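Local coordinates for inositol monophosphatase family protein (PDB 4I3Y), which probably hydrolyses myo-inositol monophosphates to inositol and inorganic phosphate, using magnesium ions and being inhibited by lithium, at residues A[13-18]-A[121-126]; A[22-27]-A[130-135]; A[31-36]-A[53-58]; A[35-40]-A[100-105]. One frame throughout, in Å; residues are numbered along the deposited sequence.

Contact 1 (A[13-18]-A[121-126]); sequences QQIDKL and PMLSYV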
# COMPACT_ATOMS: atom_id res chain seq x y z
N GLN A 13 -2.33 -31.03 9.41
CA GLN A 13 -1.42 -30.88 8.28
C GLN A 13 -1.97 -31.42 7.01
O GLN A 13 -1.77 -30.80 5.92
CB GLN A 13 0.08 -31.28 8.56
CG GLN A 13 0.41 -31.92 9.89
CD GLN A 13 0.05 -31.15 11.17
OE1 GLN A 13 0.42 -29.96 11.38
NE2 GLN A 13 -0.62 -31.85 12.05
N GLN A 14 -2.72 -32.51 7.10
CA GLN A 14 -3.42 -32.97 5.87
C GLN A 14 -4.48 -31.99 5.40
O GLN A 14 -4.69 -31.77 4.19
CB GLN A 14 -4.10 -34.31 6.07
CG GLN A 14 -3.09 -35.43 6.31
CD GLN A 14 -3.79 -36.74 6.62
OE1 GLN A 14 -3.50 -37.75 5.99
NE2 GLN A 14 -4.70 -36.73 7.59
N ILE A 15 -5.18 -31.41 6.34
CA ILE A 15 -6.13 -30.39 5.90
C ILE A 15 -5.34 -29.20 5.30
O ILE A 15 -5.66 -28.70 4.21
CB ILE A 15 -7.07 -29.96 7.04
CG1 ILE A 15 -7.76 -31.20 7.72
CG2 ILE A 15 -8.01 -28.89 6.50
CD1 ILE A 15 -8.54 -30.91 9.02
N ASP A 16 -4.32 -28.75 6.03
CA ASP A 16 -3.53 -27.60 5.51
C ASP A 16 -3.02 -27.86 4.09
O ASP A 16 -3.09 -26.96 3.21
CB ASP A 16 -2.38 -27.25 6.45
CG ASP A 16 -1.63 -26.04 5.99
OD1 ASP A 16 -2.23 -24.94 5.83
OD2 ASP A 16 -0.42 -26.19 5.78
N LYS A 17 -2.50 -29.09 3.87
CA LYS A 17 -2.03 -29.50 2.56
C LYS A 17 -3.13 -29.35 1.50
O LYS A 17 -2.89 -28.76 0.41
CB LYS A 17 -1.52 -30.95 2.60
CG LYS A 17 -1.17 -31.49 1.21
CD LYS A 17 -0.05 -32.53 1.33
CE LYS A 17 0.10 -33.39 0.08
NZ LYS A 17 1.40 -33.05 -0.56
N LEU A 18 -4.34 -29.85 1.80
CA LEU A 18 -5.48 -29.64 0.83
C LEU A 18 -5.78 -28.15 0.54
O LEU A 18 -6.03 -27.76 -0.61
CB LEU A 18 -6.76 -30.29 1.30
CG LEU A 18 -7.25 -31.68 0.86
CD1 LEU A 18 -6.26 -32.38 -0.04
CD2 LEU A 18 -7.74 -32.53 2.04
N PRO A 121 -10.30 -21.49 16.58
CA PRO A 121 -9.51 -21.28 15.33
C PRO A 121 -8.41 -22.37 15.28
O PRO A 121 -7.61 -22.46 16.23
CB PRO A 121 -8.81 -19.91 15.57
CG PRO A 121 -9.56 -19.26 16.65
CD PRO A 121 -10.15 -20.38 17.53
N MET A 122 -8.39 -23.14 14.20
CA MET A 122 -7.41 -24.18 13.94
C MET A 122 -6.50 -23.88 12.72
O MET A 122 -5.29 -24.16 12.77
CB MET A 122 -8.10 -25.55 13.74
CG MET A 122 -8.88 -26.06 14.95
SD MET A 122 -7.83 -26.19 16.40
CE MET A 122 -8.94 -26.82 17.65
N LEU A 123 -7.10 -23.39 11.63
CA LEU A 123 -6.37 -23.05 10.36
C LEU A 123 -6.84 -21.67 9.86
O LEU A 123 -8.03 -21.35 9.91
CB LEU A 123 -6.59 -24.06 9.25
CG LEU A 123 -6.19 -25.52 9.48
CD1 LEU A 123 -6.73 -26.38 8.32
CD2 LEU A 123 -4.68 -25.71 9.66
N SER A 124 -5.89 -20.84 9.44
CA SER A 124 -6.19 -19.50 8.87
C SER A 124 -5.34 -19.19 7.67
O SER A 124 -4.19 -19.59 7.62
CB SER A 124 -5.98 -18.42 9.92
OG SER A 124 -6.88 -18.65 10.98
N TYR A 125 -5.91 -18.45 6.71
CA TYR A 125 -5.25 -18.18 5.47
C TYR A 125 -5.58 -16.78 5.00
O TYR A 125 -6.78 -16.42 4.97
CB TYR A 125 -5.73 -19.17 4.35
CG TYR A 125 -5.45 -20.61 4.71
CD1 TYR A 125 -4.17 -21.16 4.50
CD2 TYR A 125 -6.41 -21.37 5.37
CE1 TYR A 125 -3.89 -22.46 4.90
CE2 TYR A 125 -6.14 -22.63 5.82
CZ TYR A 125 -4.89 -23.19 5.55
OH TYR A 125 -4.68 -24.45 5.94
N VAL A 126 -4.53 -16.03 4.59
CA VAL A 126 -4.64 -14.76 3.88
C VAL A 126 -3.76 -14.82 2.64
O VAL A 126 -2.51 -14.80 2.73
CB VAL A 126 -4.28 -13.52 4.72
CG1 VAL A 126 -4.50 -12.26 3.87
CG2 VAL A 126 -5.15 -13.45 5.99
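Ile15 and Asp16 of helix 12-35 meet Leu123 and Tyr125 of strand 120-128 in a helix-on-sheet packing, part of the layered alpha/beta fold of the inositol monophosphatase family. Here the helix lies over one face of the seven-stranded mixed sheet. The local axes approach to 9.6 Å and run nearly parallel, 21° apart. Leu123 and Tyr125 both point toward the helix, whereas the small Ser124 between them points away, to the face packed by helix 219-225. Met122 and Leu123 both face Tyr115, a classic beta bulge, and regular alternation resumes from Leu123 on.

Apolar packing is methyl against methyl. Leu123 CD1 presses on Ile15 CG2 at 3.4 Å, tighter than usual for two methyl groups, and lies 3.8 Å from Ile15 CB; the beta-branched isoleucine offers this methyl close to the helix backbone. Tyr125 spans the wider gap with its long flat ring, which also packs against Ile19, Cys20 and Leu23 one and two turns further along the helix. Asp16 suits the far end of that ring because it is short and its carboxylate can accept a hydrogen bond. With CG anti to its backbone N (chi1 -176°), it brings its carboxylate nearly coplanar with the ring, the planes 11° apart. Its other oxygen, OD2, is in a salt bridge with Lys136, which probably favours the ionised form. Tyr125 OH donates to OD1 of Asp16 at 2.5 Å, at the ring edge and on the lone pair turned away from OD2.

Contact 2 (A[22-27]-A[130-135]); sequences WLKQID and PHKKLY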
# COMPACT_ATOMS: atom_id res chain seq x y z
N TRP A 22 -5.41 -26.02 -2.99
CA TRP A 22 -6.55 -25.40 -3.67
C TRP A 22 -6.26 -23.89 -3.90
O TRP A 22 -6.54 -23.39 -4.94
CB TRP A 22 -7.87 -25.59 -2.89
CG TRP A 22 -9.05 -24.91 -3.55
CD1 TRP A 22 -9.85 -25.43 -4.52
CD2 TRP A 22 -9.56 -23.58 -3.28
NE1 TRP A 22 -10.85 -24.55 -4.84
CE2 TRP A 22 -10.69 -23.40 -4.12
CE3 TRP A 22 -9.17 -22.54 -2.42
CZ2 TRP A 22 -11.43 -22.22 -4.16
CZ3 TRP A 22 -9.91 -21.34 -2.46
CH2 TRP A 22 -11.05 -21.21 -3.32
N LEU A 23 -5.68 -23.22 -2.90
CA LEU A 23 -5.32 -21.80 -2.99
C LEU A 23 -4.30 -21.55 -4.07
O LEU A 23 -4.53 -20.72 -4.96
CB LEU A 23 -4.79 -21.32 -1.66
CG LEU A 23 -5.48 -20.34 -0.73
CD1 LEU A 23 -6.96 -20.02 -0.99
CD2 LEU A 23 -5.19 -20.65 0.72
N LYS A 24 -3.19 -22.28 -4.02
CA LYS A 24 -2.17 -22.14 -5.05
C LYS A 24 -2.68 -22.48 -6.45
O LYS A 24 -2.24 -21.88 -7.43
CB LYS A 24 -0.87 -22.90 -4.70
CG LYS A 24 -0.13 -22.34 -3.48
CD LYS A 24 0.33 -20.87 -3.61
CE LYS A 24 1.18 -20.49 -4.85
NZ LYS A 24 1.33 -18.97 -4.91
N GLN A 25 -3.63 -23.38 -6.59
CA GLN A 25 -4.15 -23.63 -7.95
C GLN A 25 -5.26 -22.64 -8.43
O GLN A 25 -5.71 -22.67 -9.57
CB GLN A 25 -4.63 -25.06 -8.04
CG GLN A 25 -5.86 -25.34 -7.22
CD GLN A 25 -7.13 -24.99 -7.99
OE1 GLN A 25 -7.18 -25.20 -9.22
NE2 GLN A 25 -8.15 -24.42 -7.27
N ILE A 26 -5.68 -21.74 -7.54
CA ILE A 26 -6.49 -20.61 -7.95
C ILE A 26 -5.63 -19.56 -8.79
O ILE A 26 -6.18 -18.80 -9.53
CB ILE A 26 -7.23 -20.00 -6.71
CG1 ILE A 26 -8.69 -19.66 -7.02
CG2 ILE A 26 -6.48 -18.80 -6.17
CD1 ILE A 26 -9.62 -20.85 -6.98
N ASP A 27 -4.29 -19.57 -8.68
CA ASP A 27 -3.41 -18.84 -9.61
C ASP A 27 -3.72 -19.11 -11.10
O ASP A 27 -3.53 -18.25 -11.94
CB ASP A 27 -1.99 -19.31 -9.39
CG ASP A 27 -1.42 -18.84 -8.05
OD1 ASP A 27 -2.16 -18.22 -7.25
OD2 ASP A 27 -0.24 -19.07 -7.81
N PRO A 130 -2.03 -10.90 -5.64
CA PRO A 130 -1.23 -10.07 -6.59
C PRO A 130 0.28 -10.24 -6.36
O PRO A 130 1.08 -10.12 -7.32
CB PRO A 130 -1.68 -8.63 -6.28
CG PRO A 130 -3.09 -8.83 -5.76
CD PRO A 130 -3.00 -10.07 -4.89
N HIS A 131 0.69 -10.55 -5.13
CA HIS A 131 2.11 -10.67 -4.87
C HIS A 131 2.51 -12.11 -4.60
O HIS A 131 3.63 -12.33 -4.21
CB HIS A 131 2.60 -9.66 -3.82
CG HIS A 131 2.64 -8.26 -4.35
ND1 HIS A 131 1.74 -7.29 -3.95
CD2 HIS A 131 3.36 -7.72 -5.36
CE1 HIS A 131 1.95 -6.18 -4.64
NE2 HIS A 131 2.92 -6.42 -5.51
N LYS A 132 1.61 -13.06 -4.88
CA LYS A 132 1.81 -14.51 -4.62
C LYS A 132 2.44 -14.78 -3.23
O LYS A 132 3.43 -15.45 -3.10
CB LYS A 132 2.62 -15.18 -5.78
CG LYS A 132 2.18 -14.72 -7.17
CD LYS A 132 0.95 -15.46 -7.67
CE LYS A 132 0.46 -14.85 -8.99
NZ LYS A 132 0.32 -13.35 -8.93
N LYS A 133 1.84 -14.22 -2.18
CA LYS A 133 2.28 -14.43 -0.80
C LYS A 133 1.13 -15.04 -0.03
O LYS A 133 0.13 -14.36 0.23
CB LYS A 133 2.77 -13.09 -0.15
CG LYS A 133 4.14 -12.60 -0.68
CD LYS A 133 4.74 -11.35 0.03
CE LYS A 133 4.18 -10.05 -0.54
NZ LYS A 133 4.56 -8.70 0.07
N LEU A 134 1.28 -16.33 0.31
CA LEU A 134 0.31 -17.10 1.09
C LEU A 134 0.67 -17.00 2.56
O LEU A 134 1.66 -17.58 3.03
CB LEU A 134 0.24 -18.57 0.63
CG LEU A 134 -0.77 -19.44 1.42
CD1 LEU A 134 -2.17 -18.85 1.38
CD2 LEU A 134 -0.87 -20.84 0.81
N TYR A 135 -0.09 -16.16 3.30
CA TYR A 135 0.05 -16.15 4.75
C TYR A 135 -0.80 -17.31 5.30
O TYR A 135 -1.99 -17.44 4.96
CB TYR A 135 -0.37 -14.81 5.37
CG TYR A 135 0.43 -13.63 4.84
CD1 TYR A 135 1.60 -13.24 5.49
CD2 TYR A 135 0.03 -12.92 3.69
CE1 TYR A 135 2.37 -12.17 5.01
CE2 TYR A 135 0.82 -11.84 3.20
CZ TYR A 135 1.98 -11.47 3.90
OH TYR A 135 2.81 -10.46 3.51
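Lys132 is the first residue of 130-135 to touch helix 12-35, and it does so with its methylene groups. Its backbone takes a left-handed conformation as one of the two residues, with Lys133, that face Asp128 in a G1 beta bulge; the bulge brings the chain from the turn into strand 133-138. Lys132 CD lies 3.8 Å from OD2 of Asp27, and Lys132 CB is 4.1 Å from NZ of Lys24. The chain bends at chi2 and chi4, and its ammonium group turns back to Tyr129, bonding the carbonyl oxygen and making a cation-pi contact with the ring. Charge on the helix side is balanced locally: Lys24 NZ forms a salt bridge with Asp27 OD2 at 3.3 Å, weak as a hydrogen bond, while the hydroxyl of Tyr127 is hydrogen-bonded to both Lys24 NZ and Asp27 OD1.

Lys133 points away from the helix, as befits a charged residue alternating with a buried one. Leu134 then points toward it, the side chain swinging away from its own amide nitrogen (chi1 179°), and CD1 reaches Leu23 CD2 at 3.6 Å. The two leucines cross at about a right angle, methyl against methyl, closing the buried part of the contact. Tyr135 continues the strand, bonded through its backbone to Val126 of strand 120-128. Leu23 thus sits over strands 120-128 and 133-138 together, touching Tyr125 as well as Leu134, while the preceding Trp22 packs against helix 51-67.

Contact 3 (A[31-36]-A[53-58]); sequences PQLIME and DKQIQQ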
# COMPACT_ATOMS: atom_id res chain seq x y z
N PRO A 31 -6.43 -15.20 -13.52
CA PRO A 31 -6.09 -14.25 -14.62
C PRO A 31 -7.24 -14.17 -15.61
O PRO A 31 -7.61 -13.09 -16.08
CB PRO A 31 -4.83 -14.87 -15.24
CG PRO A 31 -4.22 -15.62 -14.11
CD PRO A 31 -5.35 -16.17 -13.29
N GLN A 32 -7.86 -15.31 -15.86
CA GLN A 32 -9.04 -15.36 -16.73
C GLN A 32 -10.26 -14.58 -16.18
O GLN A 32 -10.85 -13.72 -16.88
CB GLN A 32 -9.40 -16.84 -17.05
CG GLN A 32 -10.50 -17.01 -18.11
CD GLN A 32 -10.10 -16.38 -19.42
OE1 GLN A 32 -9.11 -16.78 -20.04
NE2 GLN A 32 -10.87 -15.38 -19.85
N LEU A 33 -10.63 -14.86 -14.94
CA LEU A 33 -11.71 -14.10 -14.29
C LEU A 33 -11.48 -12.55 -14.40
O LEU A 33 -12.41 -11.78 -14.68
CB LEU A 33 -11.88 -14.55 -12.82
CG LEU A 33 -12.15 -16.06 -12.61
CD1 LEU A 33 -12.04 -16.48 -11.14
CD2 LEU A 33 -13.49 -16.51 -13.20
N ILE A 34 -10.24 -12.14 -14.14
CA ILE A 34 -9.89 -10.75 -14.23
C ILE A 34 -10.03 -10.27 -15.66
O ILE A 34 -10.63 -9.24 -15.86
CB ILE A 34 -8.46 -10.48 -13.77
CG1 ILE A 34 -8.30 -11.00 -12.34
CG2 ILE A 34 -8.13 -8.99 -13.94
CD1 ILE A 34 -8.10 -9.98 -11.28
N MET A 35 -9.48 -11.00 -16.64
CA MET A 35 -9.67 -10.59 -18.04
C MET A 35 -11.14 -10.35 -18.40
O MET A 35 -11.42 -9.49 -19.19
CB MET A 35 -9.04 -11.59 -19.04
CG MET A 35 -7.51 -11.69 -18.98
SD MET A 35 -6.69 -12.92 -20.07
CE MET A 35 -7.12 -14.54 -19.44
N GLU A 36 -12.07 -11.09 -17.80
CA GLU A 36 -13.49 -10.94 -18.11
C GLU A 36 -14.30 -10.39 -16.92
O GLU A 36 -15.45 -10.75 -16.70
CB GLU A 36 -14.06 -12.28 -18.63
CG GLU A 36 -14.02 -13.43 -17.62
CD GLU A 36 -14.29 -14.82 -18.23
OE1 GLU A 36 -14.61 -15.76 -17.46
OE2 GLU A 36 -14.16 -14.97 -19.47
N ASP A 53 -14.98 -12.48 -7.21
CA ASP A 53 -15.48 -12.82 -5.87
C ASP A 53 -16.40 -14.06 -5.97
O ASP A 53 -16.23 -15.02 -5.23
CB ASP A 53 -16.32 -11.67 -5.23
CG ASP A 53 -15.62 -10.32 -5.23
OD1 ASP A 53 -15.39 -9.73 -6.34
OD2 ASP A 53 -15.32 -9.83 -4.09
N LYS A 54 -17.43 -13.98 -6.82
CA LYS A 54 -18.47 -15.04 -6.93
C LYS A 54 -17.96 -16.42 -7.36
O LYS A 54 -18.25 -17.44 -6.67
CB LYS A 54 -19.57 -14.59 -7.86
CG LYS A 54 -20.32 -13.34 -7.36
CD LYS A 54 -21.54 -13.10 -8.26
CE LYS A 54 -22.63 -12.30 -7.60
NZ LYS A 54 -22.50 -10.88 -8.06
N GLN A 55 -17.12 -16.47 -8.39
CA GLN A 55 -16.46 -17.74 -8.78
C GLN A 55 -15.52 -18.38 -7.74
O GLN A 55 -15.58 -19.60 -7.48
CB GLN A 55 -15.68 -17.57 -10.07
CG GLN A 55 -16.56 -17.46 -11.30
CD GLN A 55 -17.42 -18.71 -11.47
OE1 GLN A 55 -18.65 -18.65 -11.41
NE2 GLN A 55 -16.76 -19.87 -11.62
N ILE A 56 -14.63 -17.57 -7.14
CA ILE A 56 -13.75 -18.08 -6.09
C ILE A 56 -14.57 -18.67 -4.95
O ILE A 56 -14.26 -19.77 -4.47
CB ILE A 56 -12.81 -16.99 -5.58
CG1 ILE A 56 -11.74 -16.69 -6.67
CG2 ILE A 56 -12.25 -17.36 -4.22
CD1 ILE A 56 -10.72 -15.66 -6.25
N GLN A 57 -15.66 -17.98 -4.56
CA GLN A 57 -16.49 -18.50 -3.47
C GLN A 57 -17.13 -19.84 -3.83
O GLN A 57 -17.16 -20.79 -3.06
CB GLN A 57 -17.60 -17.53 -3.09
CG GLN A 57 -18.31 -18.02 -1.83
CD GLN A 57 -19.21 -16.96 -1.20
OE1 GLN A 57 -20.42 -17.14 -1.13
NE2 GLN A 57 -18.64 -15.88 -0.74
N GLN A 58 -17.69 -19.88 -5.01
CA GLN A 58 -18.39 -21.06 -5.39
C GLN A 58 -17.46 -22.25 -5.70
O GLN A 58 -17.77 -23.41 -5.36
CB GLN A 58 -19.38 -20.70 -6.48
CG GLN A 58 -18.85 -20.57 -7.84
CD GLN A 58 -19.68 -21.46 -8.73
OE1 GLN A 58 -20.30 -21.01 -9.70
NE2 GLN A 58 -19.75 -22.74 -8.36
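Leu33 reaches Gln55 with both of its methyl groups: both rest on Gln55 CB, and CD2 also reaches CG. Leu33 CD2 lies 3.7 Å from Gln55 CG, and Leu33 CD1 is 3.9 Å from Gln55 CB. Both side chains point into the gap between the helices and meet at about a right angle. CB and CG of Gln55, the latter set by chi1 (-73°), pack on the leucine, and the bend at chi2 (-60°) turns the chain aside beyond them; a glutamine suits this margin, since its carbons can line a greasy contact at a partly exposed position. Deeper in, Leu33 CD1 makes a looser approach to Ile56 CG1, at 4.5 Å.

These residues join the last turns of helix 12-35 to the beginning of helix 51-67, two helices linked by the small beta-hairpin of strands 39-41 and 48-50. The first helix is kinked at Pro31 and Gln32, neither N being bonded to the turn before; a proline has no N-H to give. Glu36 is the first residue to leave helical geometry. A second layer fixes the buried groups: Leu33 also packs on Asn51 and Val52, and Ile56 is lodged between Trp22 and Ile30 of its partner helix and Met93 and Pro95 of strand 89-97. Asp53, three residues before Ile56, anchors helix 51-67: its two carboxylate oxygens are hydrogen-bonded to the hydroxyls of Thr50 and Thr99, and its side chain touches Ile96 of the magnesium site.

Contact 4 (A[35-40]-A[100-105]); sequences MEMTTE and ANLVKQ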
# COMPACT_ATOMS: atom_id res chain seq x y z
N MET A 35 -9.48 -11.00 -16.64
CA MET A 35 -9.67 -10.59 -18.04
C MET A 35 -11.14 -10.35 -18.40
O MET A 35 -11.42 -9.49 -19.19
CB MET A 35 -9.04 -11.59 -19.04
CG MET A 35 -7.51 -11.69 -18.98
SD MET A 35 -6.69 -12.92 -20.07
CE MET A 35 -7.12 -14.54 -19.44
N GLU A 36 -12.07 -11.09 -17.80
CA GLU A 36 -13.49 -10.94 -18.11
C GLU A 36 -14.30 -10.39 -16.92
O GLU A 36 -15.45 -10.75 -16.70
CB GLU A 36 -14.06 -12.28 -18.63
CG GLU A 36 -14.02 -13.43 -17.62
CD GLU A 36 -14.29 -14.82 -18.23
OE1 GLU A 36 -14.61 -15.76 -17.46
OE2 GLU A 36 -14.16 -14.97 -19.47
N MET A 37 -13.68 -9.48 -16.16
CA MET A 37 -14.27 -8.96 -14.95
C MET A 37 -15.54 -8.16 -15.23
O MET A 37 -15.63 -7.35 -16.15
CB MET A 37 -13.26 -8.12 -14.18
CG MET A 37 -13.76 -7.59 -12.88
SD MET A 37 -12.40 -7.01 -11.84
CE MET A 37 -11.73 -5.59 -12.68
N THR A 38 -16.52 -8.44 -14.39
CA THR A 38 -17.79 -7.84 -14.41
C THR A 38 -18.13 -7.43 -12.94
O THR A 38 -17.76 -8.13 -11.97
CB THR A 38 -18.80 -8.87 -15.03
OG1 THR A 38 -20.07 -8.27 -15.05
CG2 THR A 38 -18.95 -10.14 -14.23
N THR A 39 -18.78 -6.29 -12.77
CA THR A 39 -18.99 -5.72 -11.44
C THR A 39 -20.46 -5.52 -11.16
O THR A 39 -21.18 -5.11 -12.03
CB THR A 39 -18.29 -4.37 -11.32
OG1 THR A 39 -16.88 -4.59 -11.37
CG2 THR A 39 -18.65 -3.71 -10.00
N GLU A 40 -20.89 -5.85 -9.93
CA GLU A 40 -22.24 -5.49 -9.47
C GLU A 40 -22.15 -4.75 -8.15
O GLU A 40 -21.08 -4.73 -7.53
CB GLU A 40 -23.09 -6.77 -9.34
CG GLU A 40 -23.47 -7.37 -10.68
CD GLU A 40 -24.20 -6.34 -11.58
OE1 GLU A 40 -24.89 -5.40 -11.05
OE2 GLU A 40 -24.08 -6.48 -12.83
N ALA A 100 -12.74 -3.43 -3.80
CA ALA A 100 -12.57 -2.10 -4.40
C ALA A 100 -11.18 -2.02 -5.01
O ALA A 100 -11.04 -1.59 -6.13
CB ALA A 100 -12.83 -0.95 -3.38
N ASN A 101 -10.15 -2.49 -4.29
CA ASN A 101 -8.79 -2.49 -4.81
C ASN A 101 -8.66 -3.43 -5.98
O ASN A 101 -7.95 -3.13 -6.94
CB ASN A 101 -7.78 -2.93 -3.73
CG ASN A 101 -7.52 -1.87 -2.72
OD1 ASN A 101 -7.84 -0.69 -2.93
ND2 ASN A 101 -6.95 -2.27 -1.60
N LEU A 102 -9.29 -4.60 -5.91
CA LEU A 102 -9.32 -5.47 -7.14
C LEU A 102 -9.82 -4.74 -8.38
O LEU A 102 -9.18 -4.80 -9.45
CB LEU A 102 -10.18 -6.74 -6.88
CG LEU A 102 -10.55 -7.59 -8.11
CD1 LEU A 102 -9.31 -8.06 -8.79
CD2 LEU A 102 -11.49 -8.74 -7.83
N VAL A 103 -10.96 -4.03 -8.25
CA VAL A 103 -11.62 -3.39 -9.38
C VAL A 103 -10.81 -2.21 -9.85
O VAL A 103 -10.55 -2.07 -11.05
CB VAL A 103 -13.09 -2.95 -9.00
CG1 VAL A 103 -13.72 -2.02 -10.05
CG2 VAL A 103 -14.01 -4.14 -8.80
N LYS A 104 -10.45 -1.32 -8.91
CA LYS A 104 -9.70 -0.09 -9.27
C LYS A 104 -8.22 -0.33 -9.58
O LYS A 104 -7.61 0.42 -10.34
CB LYS A 104 -9.85 0.99 -8.18
CG LYS A 104 -11.28 1.43 -7.91
CD LYS A 104 -11.94 2.07 -9.15
CE LYS A 104 -13.48 2.16 -8.98
NZ LYS A 104 -14.09 2.97 -10.08
N GLN A 105 -7.60 -1.34 -8.97
CA GLN A 105 -6.17 -1.40 -9.06
C GLN A 105 -5.61 -2.73 -9.52
O GLN A 105 -4.40 -2.81 -9.88
CB GLN A 105 -5.53 -1.07 -7.70
CG GLN A 105 -5.98 0.26 -7.01
CD GLN A 105 -5.02 0.56 -5.85
OE1 GLN A 105 -5.38 0.47 -4.64
NE2 GLN A 105 -3.76 0.82 -6.20
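Met37 projects toward helix 99-105 and lays its thioether against Leu102 and Val103. The chain leaves the backbone extended, with CG pointing opposite to the residue's own nitrogen (chi1 -177°), and bends only at chi3 (67°), which turns the terminal methyl onto the helix backbone. Met37 CE thereby rests 4.0 Å from CA of Val103 and 4.2 Å from the carbonyl oxygen of Leu102. The sulfur, one atom back, lies 4.2 Å from CG of Leu102. A long, flexible, unbranched side chain suits this place, because it can cross from a loop and follow the surface of a helical turn.

Two residues on, Thr39 also points toward the helix and meets Val103 alone. Its OG1 sits beside the backbone N, placing the hydroxyl oxygen 3.9 Å from Val103 CG2, a van der Waals contact at an angle between two short beta-branched side chains. Met37 covers the backbone of Val103 and, loosely with its sulfur, the same CG2 methyl that Thr39 touches.

Strand 48-50, the hairpin partner of 39-41, adds Thr50 against Leu102, Val103 and Thr39, while Asn51 and Val52 of helix 51-67 pack on Met37 and Leu102 respectively. Helix 99-105 is therefore held between this hairpin and the second subunit, whose Phe183 packs on Ala100 and makes a cation-pi contact with Lys104.

Helix 12-35, with the loop and hairpin strand that follow it, supplies the first segments of all four contacts, in order along the chain. Contacts 1 and 2, with centres about 14 Å apart, lay the helix on neighbouring strands 120-128 and 133-138; their segments alternate in sequence, and they touch where Tyr125 packs on Leu23. The centres of contacts 2 and 3 are also about 14 Å apart, those of 3 and 4 about 10 Å. Contact 3 ties the helix end to helix 51-67, with Ile56 against Trp22 and Ile26, and meets contact 4 through Ile34 and Leu102. Contacts 2 and 4 both reach the second subunit; the side chains of Ile56 and Leu102 each lie about 9 Å from a bound magnesium ion.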